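Local coordinates for precorrin-3 methylase (Rhodobacter capsulatus, PDB 3NUT), which methylates a precorrin intermediate on the vitamin B12 pathway, using S-adenosyl-L-methionine as the methyl donor, at the interface of chains A and B. Coordinates in Å, arbitrary orientation; residue numbers count along the deposited sequence, not the author numbering. Chains: chain A/B, Precorrin-3 methylase.

Contact 1: the interface of chains A and B. Residues chain A 136-139, 164; chain B 122, 137-140.
A:Phe137 and B:Phe137 both hold CG between the backbone N and the carbonyl carbon, chi1 69° and 65°, which turns each ring over the methyl group of the partner's alanine, B:Ala139 and A:Ala139 respectively. B:Ala139 CB stands 3.9 Å above the plane of the A:Phe137 ring and toward its rim. In the twin pair A:Ala139 CB makes a CH-pi contact with the B:Phe137 face, 3.6 Å from B:Phe137 CE2. The extended thioether chain of B:Met122, from helix 121-129, meets A:Phe137 tip to tip, with the methyl CE of B:Met122 3.6 Å from A:Phe137 CZ.

Beneath the rings the two 137-141 strands pair antiparallel. B:Ala139 N donates to A:Phe137 O at 2.8 Å and A:Ala139 N to B:Phe137 O at 2.8 Å; the bond from A:Phe137 N to B:Ala139 O is longer, 3.3 Å. A:Cys138 and B:Cys138 face each other at the middle of the pairing, their CB atoms 3.7 Å apart. On the side away from the A:Phe137 and B:Phe137 rings, B:Ile140 CD1 touches the edge of the A:Phe164 ring in its plane, 3.5 Å from A:Phe164 CZ, the two side chains lying about at right angles. The carboxylate of A:Asp136 lies against the B:Ile140 side chain. This two-fold pairing joins strand 137-141 of the two copies and probably stabilises a methyltransferase dimer.

Contact 2: the interface of chains A and B. Residues chain A 130-131, 134, 244-245; chain B 90, 95-96, 99, 115.
Helix 94-103 of chain B lies against the short strand 130-131 of chain A, with A:Tyr244 at the end of strand 242-244 covering one flank. B:Phe99 reaches across from the helix. Its CG is anti to the carbonyl carbon, chi1 -57°, and this sends the ring toward the A:Gly130 backbone, where B:Phe99 CE2 comes 3.4 Å from A:Gly130 CA. The side-chain-free glycine lets the ring tip press directly on the main chain. Nearer the root of the ring, B:Phe99 CD2 lies 3.9 Å from the methyl CB of A:Ala131.

A:Tyr244 and B:Phe99 run antiparallel alongside one another and meet at their bases, so their rings do not stack. The B:Phe99 methylene CB is 3.8 Å from A:Tyr244 CG, while the carbonyl carbon of B:Phe99 sits 4.2 Å above the centre of the A:Tyr244 ring. One face of the phenol is therefore laid on the helix backbone. An alanine in place of B:Phe99 would probably open a gap beside A:Gly130 and A:Ala131 and deprive the strand of its aromatic support.

A:Ala131 CB points at the first turn of the helix, 3.7 Å from B:Ser96 N and 3.8 Å from B:Ala95 CB. B:Ser96 CB looks toward the backbone carbonyl of A:Thr245. Farther along, A:Gly134 CA packs 3.4 Å from B:Gly90 O, a close approach in which both partners are glycines. B:Ile115 borders the A:Gly130 carbonyl with its CG1 and CG2 branches. No polar atom bonds across this patch, so shape and apolar packing carry it. In the fold, chain A brings the segment following helix 121-129 together with its C-terminal strand, and chain B receives them on the start of helix 94-103, flanked by B:Gly90 and strand 113-116.

Contact 1: the interface of chains A and B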
# COMPACT_ATOMS: atom_id res chain seq x y z
N ASP A 136 3.69 -9.25 -7.29
CA ASP A 136 4.23 -9.47 -5.95
C ASP A 136 5.36 -8.50 -5.63
O ASP A 136 6.31 -8.36 -6.41
CB ASP A 136 4.72 -10.91 -5.80
CG ASP A 136 3.60 -11.92 -5.96
OD1 ASP A 136 2.46 -11.51 -6.19
OD2 ASP A 136 3.87 -13.14 -5.85
N PHE A 137 5.23 -7.80 -4.51
CA PHE A 137 6.21 -6.78 -4.15
C PHE A 137 6.38 -6.71 -2.64
O PHE A 137 5.57 -7.25 -1.87
CB PHE A 137 5.80 -5.42 -4.74
CG PHE A 137 4.57 -4.82 -4.10
CD1 PHE A 137 4.67 -4.02 -2.96
CD2 PHE A 137 3.31 -5.05 -4.64
CE1 PHE A 137 3.53 -3.46 -2.36
CE2 PHE A 137 2.15 -4.51 -4.03
CZ PHE A 137 2.28 -3.70 -2.90
N CYS A 138 7.43 -6.02 -2.20
CA CYS A 138 7.61 -5.81 -0.77
C CYS A 138 8.04 -4.39 -0.46
O CYS A 138 8.56 -3.68 -1.32
CB CYS A 138 8.63 -6.80 -0.23
SG CYS A 138 10.26 -6.56 -0.92
N ALA A 139 7.81 -3.97 0.78
CA ALA A 139 8.19 -2.64 1.23
C ALA A 139 9.28 -2.77 2.27
O ALA A 139 9.19 -3.60 3.18
CB ALA A 139 6.98 -1.90 1.81
N PHE A 164 10.69 -10.74 -5.88
CA PHE A 164 9.76 -9.68 -5.48
C PHE A 164 10.21 -8.35 -6.08
O PHE A 164 11.40 -8.02 -6.06
CB PHE A 164 9.80 -9.51 -3.96
CG PHE A 164 9.05 -10.56 -3.20
CD1 PHE A 164 7.70 -10.43 -2.98
CD2 PHE A 164 9.71 -11.66 -2.69
CE1 PHE A 164 6.99 -11.40 -2.26
CE2 PHE A 164 9.01 -12.64 -1.97
CZ PHE A 164 7.64 -12.50 -1.76
N MET B 122 -4.99 -4.47 1.89
CA MET B 122 -4.11 -4.86 2.98
C MET B 122 -3.96 -3.75 4.03
O MET B 122 -3.96 -4.04 5.21
CB MET B 122 -2.74 -5.35 2.49
CG MET B 122 -1.95 -4.32 1.70
SD MET B 122 -0.31 -4.92 1.21
CE MET B 122 0.03 -3.71 -0.10
N PHE B 137 7.23 -5.66 4.87
CA PHE B 137 6.16 -6.55 4.52
C PHE B 137 6.13 -6.78 3.02
O PHE B 137 6.72 -6.03 2.26
CB PHE B 137 4.80 -6.01 5.03
CG PHE B 137 4.36 -4.71 4.39
CD1 PHE B 137 3.45 -4.70 3.34
CD2 PHE B 137 4.82 -3.50 4.87
CE1 PHE B 137 3.01 -3.49 2.75
CE2 PHE B 137 4.37 -2.29 4.30
CZ PHE B 137 3.46 -2.29 3.23
N CYS B 138 5.40 -7.80 2.62
CA CYS B 138 5.25 -8.09 1.20
C CYS B 138 3.81 -8.39 0.86
O CYS B 138 3.00 -8.70 1.75
CB CYS B 138 6.15 -9.27 0.82
SG CYS B 138 5.60 -10.82 1.47
N ALA B 139 3.48 -8.30 -0.41
CA ALA B 139 2.13 -8.61 -0.85
C ALA B 139 2.24 -9.69 -1.91
O ALA B 139 3.10 -9.58 -2.79
CB ALA B 139 1.42 -7.35 -1.40
N ILE B 140 1.39 -10.72 -1.84
CA ILE B 140 1.42 -11.83 -2.82
C ILE B 140 0.02 -12.23 -3.33
O ILE B 140 -0.92 -12.40 -2.55
CB ILE B 140 2.18 -13.08 -2.27
CG1 ILE B 140 3.67 -12.77 -2.11
CG2 ILE B 140 2.05 -14.25 -3.21
CD1 ILE B 140 4.34 -13.45 -0.90

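Contact 2: the interface of chains A and B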
# COMPACT_ATOMS: atom_id res chain seq x y z
N GLY A 130 3.35 4.48 -13.63
CA GLY A 130 2.58 3.46 -14.32
C GLY A 130 2.18 2.30 -13.41
O GLY A 130 1.29 2.42 -12.59
N ALA A 131 2.85 1.17 -13.55
CA ALA A 131 2.48 0.01 -12.77
C ALA A 131 3.68 -0.89 -12.35
O ALA A 131 3.66 -2.10 -12.55
CB ALA A 131 1.43 -0.80 -13.54
N GLY A 134 2.89 -3.83 -9.89
CA GLY A 134 1.75 -4.63 -10.35
C GLY A 134 1.78 -6.09 -9.94
O GLY A 134 0.73 -6.73 -9.84
N TYR A 244 6.10 -1.09 -16.16
CA TYR A 244 5.14 -2.11 -15.76
C TYR A 244 5.76 -3.51 -15.76
O TYR A 244 6.84 -3.70 -16.29
CB TYR A 244 3.94 -2.07 -16.70
CG TYR A 244 4.14 -2.77 -18.03
CD1 TYR A 244 3.53 -3.99 -18.29
CD2 TYR A 244 4.92 -2.19 -19.04
CE1 TYR A 244 3.68 -4.63 -19.52
CE2 TYR A 244 5.10 -2.83 -20.27
CZ TYR A 244 4.47 -4.05 -20.50
OH TYR A 244 4.63 -4.70 -21.71
N THR A 245 5.06 -4.47 -15.16
CA THR A 245 5.47 -5.88 -15.19
C THR A 245 4.41 -6.71 -15.93
O THR A 245 3.23 -6.65 -15.57
CB THR A 245 5.63 -6.45 -13.77
OG1 THR A 245 6.47 -5.59 -12.99
CG2 THR A 245 6.25 -7.86 -13.83
N GLY B 90 -2.79 -0.02 -9.03
CA GLY B 90 -1.48 -0.69 -9.17
C GLY B 90 -1.23 -1.98 -8.38
O GLY B 90 -0.11 -2.50 -8.42
N ALA B 95 -4.01 -1.41 -13.80
CA ALA B 95 -2.94 -0.53 -14.27
C ALA B 95 -1.96 -1.29 -15.18
O ALA B 95 -1.59 -0.80 -16.24
CB ALA B 95 -2.24 0.16 -13.11
N SER B 96 -1.59 -2.51 -14.78
CA SER B 96 -0.62 -3.30 -15.54
C SER B 96 -1.16 -3.76 -16.91
O SER B 96 -0.41 -3.77 -17.91
CB SER B 96 -0.10 -4.49 -14.72
OG SER B 96 -1.01 -4.83 -13.69
N PHE B 99 -0.89 -0.92 -19.68
CA PHE B 99 0.42 -0.71 -20.31
C PHE B 99 0.84 -1.85 -21.24
O PHE B 99 1.35 -1.61 -22.33
CB PHE B 99 1.48 -0.38 -19.26
CG PHE B 99 1.14 0.82 -18.44
CD1 PHE B 99 1.08 2.06 -19.01
CD2 PHE B 99 0.82 0.69 -17.10
CE1 PHE B 99 0.72 3.17 -18.26
CE2 PHE B 99 0.46 1.80 -16.35
CZ PHE B 99 0.41 3.03 -16.93
N ILE B 115 -2.68 7.21 -13.86
CA ILE B 115 -2.99 6.21 -12.83
C ILE B 115 -3.23 6.91 -11.50
O ILE B 115 -2.45 7.79 -11.10
CB ILE B 115 -1.87 5.15 -12.68
CG1 ILE B 115 -1.37 4.72 -14.07
CG2 ILE B 115 -2.34 3.96 -11.83
CD1 ILE B 115 -2.43 4.10 -15.00

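The C-alpha centres of contact 1 and contact 2 lie about 15 Å apart on one two-fold symmetric interface, and each has a twin with the chains exchanged. No residue is common to both, but the same stretch of chain A runs through them: strand 130-131 and A:Gly134 serve contact 2, and A:Asp136 with strand 137-141 follows closely in contact 1. Directed backbone bonds thus fix the register of the two chains in contact 1, while contact 2 adds apolar burial farther out. Together they would favour a dimer in which one continuous segment is held at two points.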